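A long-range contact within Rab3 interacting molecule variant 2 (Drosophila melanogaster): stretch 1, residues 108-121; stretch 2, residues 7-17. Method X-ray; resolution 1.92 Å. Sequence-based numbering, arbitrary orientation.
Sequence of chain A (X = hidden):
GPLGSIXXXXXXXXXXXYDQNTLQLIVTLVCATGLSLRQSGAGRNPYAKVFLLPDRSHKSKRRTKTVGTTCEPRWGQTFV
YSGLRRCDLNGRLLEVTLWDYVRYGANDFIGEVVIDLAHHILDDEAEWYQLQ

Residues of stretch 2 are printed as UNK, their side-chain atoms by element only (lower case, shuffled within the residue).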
# COMPACT_ATOMS: atom_id res chain seq x y z
N ASP A 108 13.01 -2.70 -7.57
CA ASP A 108 13.10 -3.94 -6.81
C ASP A 108 11.94 -4.05 -5.85
O ASP A 108 11.56 -3.07 -5.21
CB ASP A 108 14.42 -3.99 -6.03
CG ASP A 108 15.62 -4.28 -6.91
OD1 ASP A 108 15.52 -5.17 -7.78
OD2 ASP A 108 16.67 -3.63 -6.72
N PHE A 109 11.38 -5.26 -5.78
CA PHE A 109 10.29 -5.57 -4.87
C PHE A 109 10.79 -5.54 -3.42
O PHE A 109 11.81 -6.16 -3.09
CB PHE A 109 9.71 -6.94 -5.24
CG PHE A 109 8.68 -7.47 -4.25
CD1 PHE A 109 7.37 -7.05 -4.30
CD2 PHE A 109 9.03 -8.42 -3.31
CE1 PHE A 109 6.42 -7.55 -3.41
CE2 PHE A 109 8.10 -8.91 -2.41
CZ PHE A 109 6.79 -8.47 -2.47
N ILE A 110 10.11 -4.82 -2.54
CA ILE A 110 10.53 -4.76 -1.15
C ILE A 110 9.66 -5.67 -0.28
O ILE A 110 10.15 -6.33 0.63
CB ILE A 110 10.43 -3.33 -0.57
CG1 ILE A 110 11.36 -2.37 -1.28
CG2 ILE A 110 10.77 -3.33 0.93
CD1 ILE A 110 11.23 -0.93 -0.77
N GLY A 111 8.36 -5.68 -0.55
CA GLY A 111 7.43 -6.44 0.27
C GLY A 111 6.01 -6.02 -0.01
O GLY A 111 5.76 -5.02 -0.70
N GLU A 112 5.05 -6.77 0.54
CA GLU A 112 3.66 -6.53 0.22
C GLU A 112 2.81 -6.74 1.45
O GLU A 112 3.21 -7.44 2.39
CB GLU A 112 3.19 -7.50 -0.89
CG GLU A 112 3.17 -8.96 -0.42
CD GLU A 112 2.50 -9.90 -1.40
OE1 GLU A 112 2.16 -11.04 -0.99
OE2 GLU A 112 2.33 -9.51 -2.57
N VAL A 113 1.65 -6.10 1.46
CA VAL A 113 0.64 -6.32 2.48
C VAL A 113 -0.62 -6.56 1.69
O VAL A 113 -0.98 -5.76 0.82
CB VAL A 113 0.47 -5.08 3.39
CG1 VAL A 113 -0.76 -5.22 4.27
CG2 VAL A 113 1.71 -4.90 4.27
N VAL A 114 -1.26 -7.69 1.94
CA VAL A 114 -2.48 -8.02 1.23
C VAL A 114 -3.62 -8.12 2.22
O VAL A 114 -3.54 -8.88 3.20
CB VAL A 114 -2.35 -9.32 0.42
CG1 VAL A 114 -3.64 -9.61 -0.33
CG2 VAL A 114 -1.21 -9.21 -0.57
N ILE A 115 -4.66 -7.34 2.01
CA ILE A 115 -5.76 -7.33 2.97
C ILE A 115 -7.01 -8.00 2.42
O ILE A 115 -7.46 -7.66 1.33
CB ILE A 115 -6.04 -5.90 3.46
CG1 ILE A 115 -4.85 -5.43 4.31
CG2 ILE A 115 -7.32 -5.86 4.28
CD1 ILE A 115 -4.85 -3.95 4.66
N ASP A 116 -7.54 -8.97 3.16
CA ASP A 116 -8.79 -9.64 2.82
C ASP A 116 -9.94 -8.77 3.34
O ASP A 116 -10.28 -8.83 4.52
CB ASP A 116 -8.84 -11.04 3.45
CG ASP A 116 -9.89 -11.96 2.80
OD1 ASP A 116 -10.87 -11.46 2.20
OD2 ASP A 116 -9.73 -13.20 2.90
N LEU A 117 -10.52 -7.95 2.47
CA LEU A 117 -11.43 -6.90 2.92
C LEU A 117 -12.69 -7.44 3.55
O LEU A 117 -13.34 -6.76 4.33
CB LEU A 117 -11.77 -5.96 1.77
CG LEU A 117 -10.57 -5.21 1.22
CD1 LEU A 117 -10.88 -4.58 -0.11
CD2 LEU A 117 -10.17 -4.15 2.23
N ALA A 118 -13.04 -8.68 3.21
CA ALA A 118 -14.26 -9.27 3.74
C ALA A 118 -14.20 -9.36 5.27
O ALA A 118 -15.22 -9.28 5.94
CB ALA A 118 -14.48 -10.65 3.13
N HIS A 119 -12.98 -9.50 5.80
CA HIS A 119 -12.78 -9.68 7.23
C HIS A 119 -12.21 -8.45 7.94
O HIS A 119 -11.80 -8.53 9.10
CB HIS A 119 -11.90 -10.91 7.48
CG HIS A 119 -12.45 -12.16 6.86
ND1 HIS A 119 -13.69 -12.67 7.18
CD2 HIS A 119 -11.92 -13.00 5.93
CE1 HIS A 119 -13.91 -13.77 6.47
NE2 HIS A 119 -12.85 -13.99 5.71
N HIS A 120 -12.19 -7.30 7.25
CA HIS A 120 -11.71 -6.06 7.86
C HIS A 120 -12.85 -5.14 8.34
O HIS A 120 -13.92 -5.11 7.73
CB HIS A 120 -10.79 -5.30 6.89
CG HIS A 120 -9.80 -4.41 7.58
ND1 HIS A 120 -10.15 -3.22 8.18
CD2 HIS A 120 -8.46 -4.55 7.78
CE1 HIS A 120 -9.08 -2.66 8.70
NE2 HIS A 120 -8.04 -3.45 8.47
N ILE A 121 -12.61 -4.41 9.43
CA ILE A 121 -13.63 -3.55 10.05
C ILE A 121 -13.80 -2.23 9.30
O ILE A 121 -14.90 -1.68 9.25
CB ILE A 121 -13.29 -3.27 11.55
CG1 ILE A 121 -14.42 -2.47 12.22
CG2 ILE A 121 -11.96 -2.55 11.70
CD1 ILE A 121 -14.10 -2.00 13.64
N UNK A 7 14.76 -12.29 1.90
CA UNK A 7 14.49 -11.96 3.31
C UNK A 7 13.80 -10.59 3.46
O UNK A 7 14.47 -9.56 3.55
c UNK A 7 15.89 -11.95 3.94
c UNK A 7 16.20 -12.26 1.58
c UNK A 7 16.82 -11.65 2.81
N UNK A 8 12.47 -10.60 3.49
CA UNK A 8 11.70 -9.36 3.62
C UNK A 8 11.59 -8.89 5.08
O UNK A 8 11.30 -9.70 5.98
c UNK A 8 9.36 -8.38 3.48
c UNK A 8 10.29 -9.48 2.98
c UNK A 8 10.37 -9.36 1.45
c UNK A 8 10.63 -10.66 0.73
N UNK A 9 11.83 -7.60 5.31
CA UNK A 9 11.73 -7.00 6.64
C UNK A 9 11.14 -5.59 6.58
O UNK A 9 11.21 -4.92 5.55
c UNK A 9 13.09 -6.97 7.34
c UNK A 9 14.25 -6.65 6.42
o UNK A 9 16.49 -7.29 6.91
c UNK A 9 15.56 -6.51 7.18
o UNK A 9 15.65 -5.61 8.04
N UNK A 10 10.55 -5.15 7.69
CA UNK A 10 9.88 -3.86 7.72
C UNK A 10 8.37 -3.99 7.79
O UNK A 10 7.81 -5.07 7.60
N UNK A 11 7.70 -2.87 8.04
CA UNK A 11 6.25 -2.88 8.19
C UNK A 11 5.66 -1.57 7.69
O UNK A 11 6.36 -0.56 7.56
n UNK A 11 9.16 -2.72 12.53
n UNK A 11 7.12 -1.73 12.96
n UNK A 11 9.03 -0.94 13.98
c UNK A 11 5.87 -3.13 9.66
c UNK A 11 6.37 -2.62 12.07
c UNK A 11 8.43 -1.80 13.16
c UNK A 11 6.68 -2.30 10.61
N UNK A 12 4.36 -1.61 7.40
CA UNK A 12 3.68 -0.51 6.74
C UNK A 12 2.53 -0.07 7.62
O UNK A 12 1.89 -0.90 8.26
c UNK A 12 1.53 -0.89 3.52
c UNK A 12 3.13 -1.02 5.41
c UNK A 12 3.04 1.03 4.01
c UNK A 12 2.23 -0.10 4.61
N UNK A 13 2.26 1.24 7.67
CA UNK A 13 1.15 1.76 8.48
C UNK A 13 0.05 2.22 7.53
O UNK A 13 0.29 3.10 6.71
c UNK A 13 0.99 4.56 11.19
c UNK A 13 1.60 2.92 9.36
c UNK A 13 0.48 3.49 10.25
n UNK A 13 0.57 4.49 12.44
o UNK A 13 1.76 5.43 10.80
N UNK A 14 -1.13 1.63 7.64
CA UNK A 14 -2.23 1.88 6.70
C UNK A 14 -3.48 2.24 7.48
O UNK A 14 -3.68 1.73 8.57
c UNK A 14 -1.69 -0.02 4.88
c UNK A 14 -2.58 0.60 5.94
c UNK A 14 -1.56 0.93 3.72
c UNK A 14 -2.30 -1.33 4.41
N UNK A 15 -4.32 3.11 6.90
CA UNK A 15 -5.67 3.34 7.42
C UNK A 15 -6.65 2.95 6.34
O UNK A 15 -6.49 3.34 5.19
c UNK A 15 -4.97 6.86 8.91
n UNK A 15 -6.42 8.86 9.34
c UNK A 15 -6.29 7.38 9.45
c UNK A 15 -4.93 5.34 8.84
c UNK A 15 -5.89 4.81 7.79
N UNK A 16 -7.66 2.16 6.69
CA UNK A 16 -8.69 1.76 5.74
C UNK A 16 -10.04 2.18 6.27
O UNK A 16 -10.40 1.82 7.39
c UNK A 16 -8.68 0.25 5.53
c UNK A 16 -7.70 -1.83 4.60
c UNK A 16 -7.42 -0.39 4.94
c UNK A 16 -6.96 0.37 3.70
N UNK A 17 -10.78 2.96 5.48
CA UNK A 17 -12.13 3.37 5.86
C UNK A 17 -13.10 3.02 4.75
O UNK A 17 -12.72 2.91 3.59

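Position 7 carries three carbons that close a ring onto its own backbone N, the signature of proline. Pro-7 lies out of reach of stretch 1 and is poorly ordered.

Position 8 has four carbons, forked at the first, with one arm two carbons long: isoleucine. Its CA-to-CB bond points toward stretch 1, and Ile-8 CG1 sits 3.1 Å from the carbonyl oxygen O of Ile-110. Ile-8 CD1 meets the edge of the Phe-109 ring, 4.4 Å from CE2 of Phe-109, and Ile-8 CG2 packs 4.2 Å from CA of Gly-111. An ideal CB on Gly-111 would fall a tight 3.2 Å from that CG2, so the bare backbone there makes room for the branched side chain.

Position 9 shows three carbons, the third bearing two oxygens, a glutamate; Glu-9 points away from stretch 1 and is exposed. Position 10 has no side-chain atoms and is glycine. At the backbone angles of Gly-10 (109/169) a CB would be jammed against the preceding carbonyl O, a local demand independent of the partner.

At position 11, three carbons, a nitrogen and a carbon with two more nitrogens spell arginine, and Arg-11 points away. Position 12 has four carbons forked at the second: leucine. Leu-12 CD2 rests 4.1 Å from CG2 of Val-113. Position 13 ends its three carbons in one oxygen and one nitrogen, consistent with glutamine, and Gln-13 is out of reach.

Position 14 again has four carbons forked at the second, a leucine pointing toward stretch 1. Leu-14 CD1 lies 3.7 Å from CD1 of Ile-115 and 4.2 Å from CG1 of Val-113, bridging two residues. Position 15, four carbons in a row ending in nitrogen, is lysine; Lys-15 points away.

Position 16 repeats the four-carbon fork, and this leucine is covered most. Leu-16 CD1 packs 3.6 Å from CD1 of Ile-115 and 4.1 Å from CD2 of Leu-117, and it sits over one face of the His-120 ring in a CH-pi contact, Leu-16 CD1 lying 4.2 Å from the ring centroid. Position 17 has no side chain: Gly-17, buried but not touching stretch 1.

The rule is alternation. Leu-12, Leu-14 and Leu-16 face Val-113 and Ile-115 across two strands whose axes approach to 8.2 Å, with 42° between their N-to-C directions, while Arg-11 and Lys-15 turn away. No hydrogen bond crosses; apolar packing and the CH-pi contact join the stretches, burying 396 Å².

Stretch 2 7-17: PIEGRLQLKLG
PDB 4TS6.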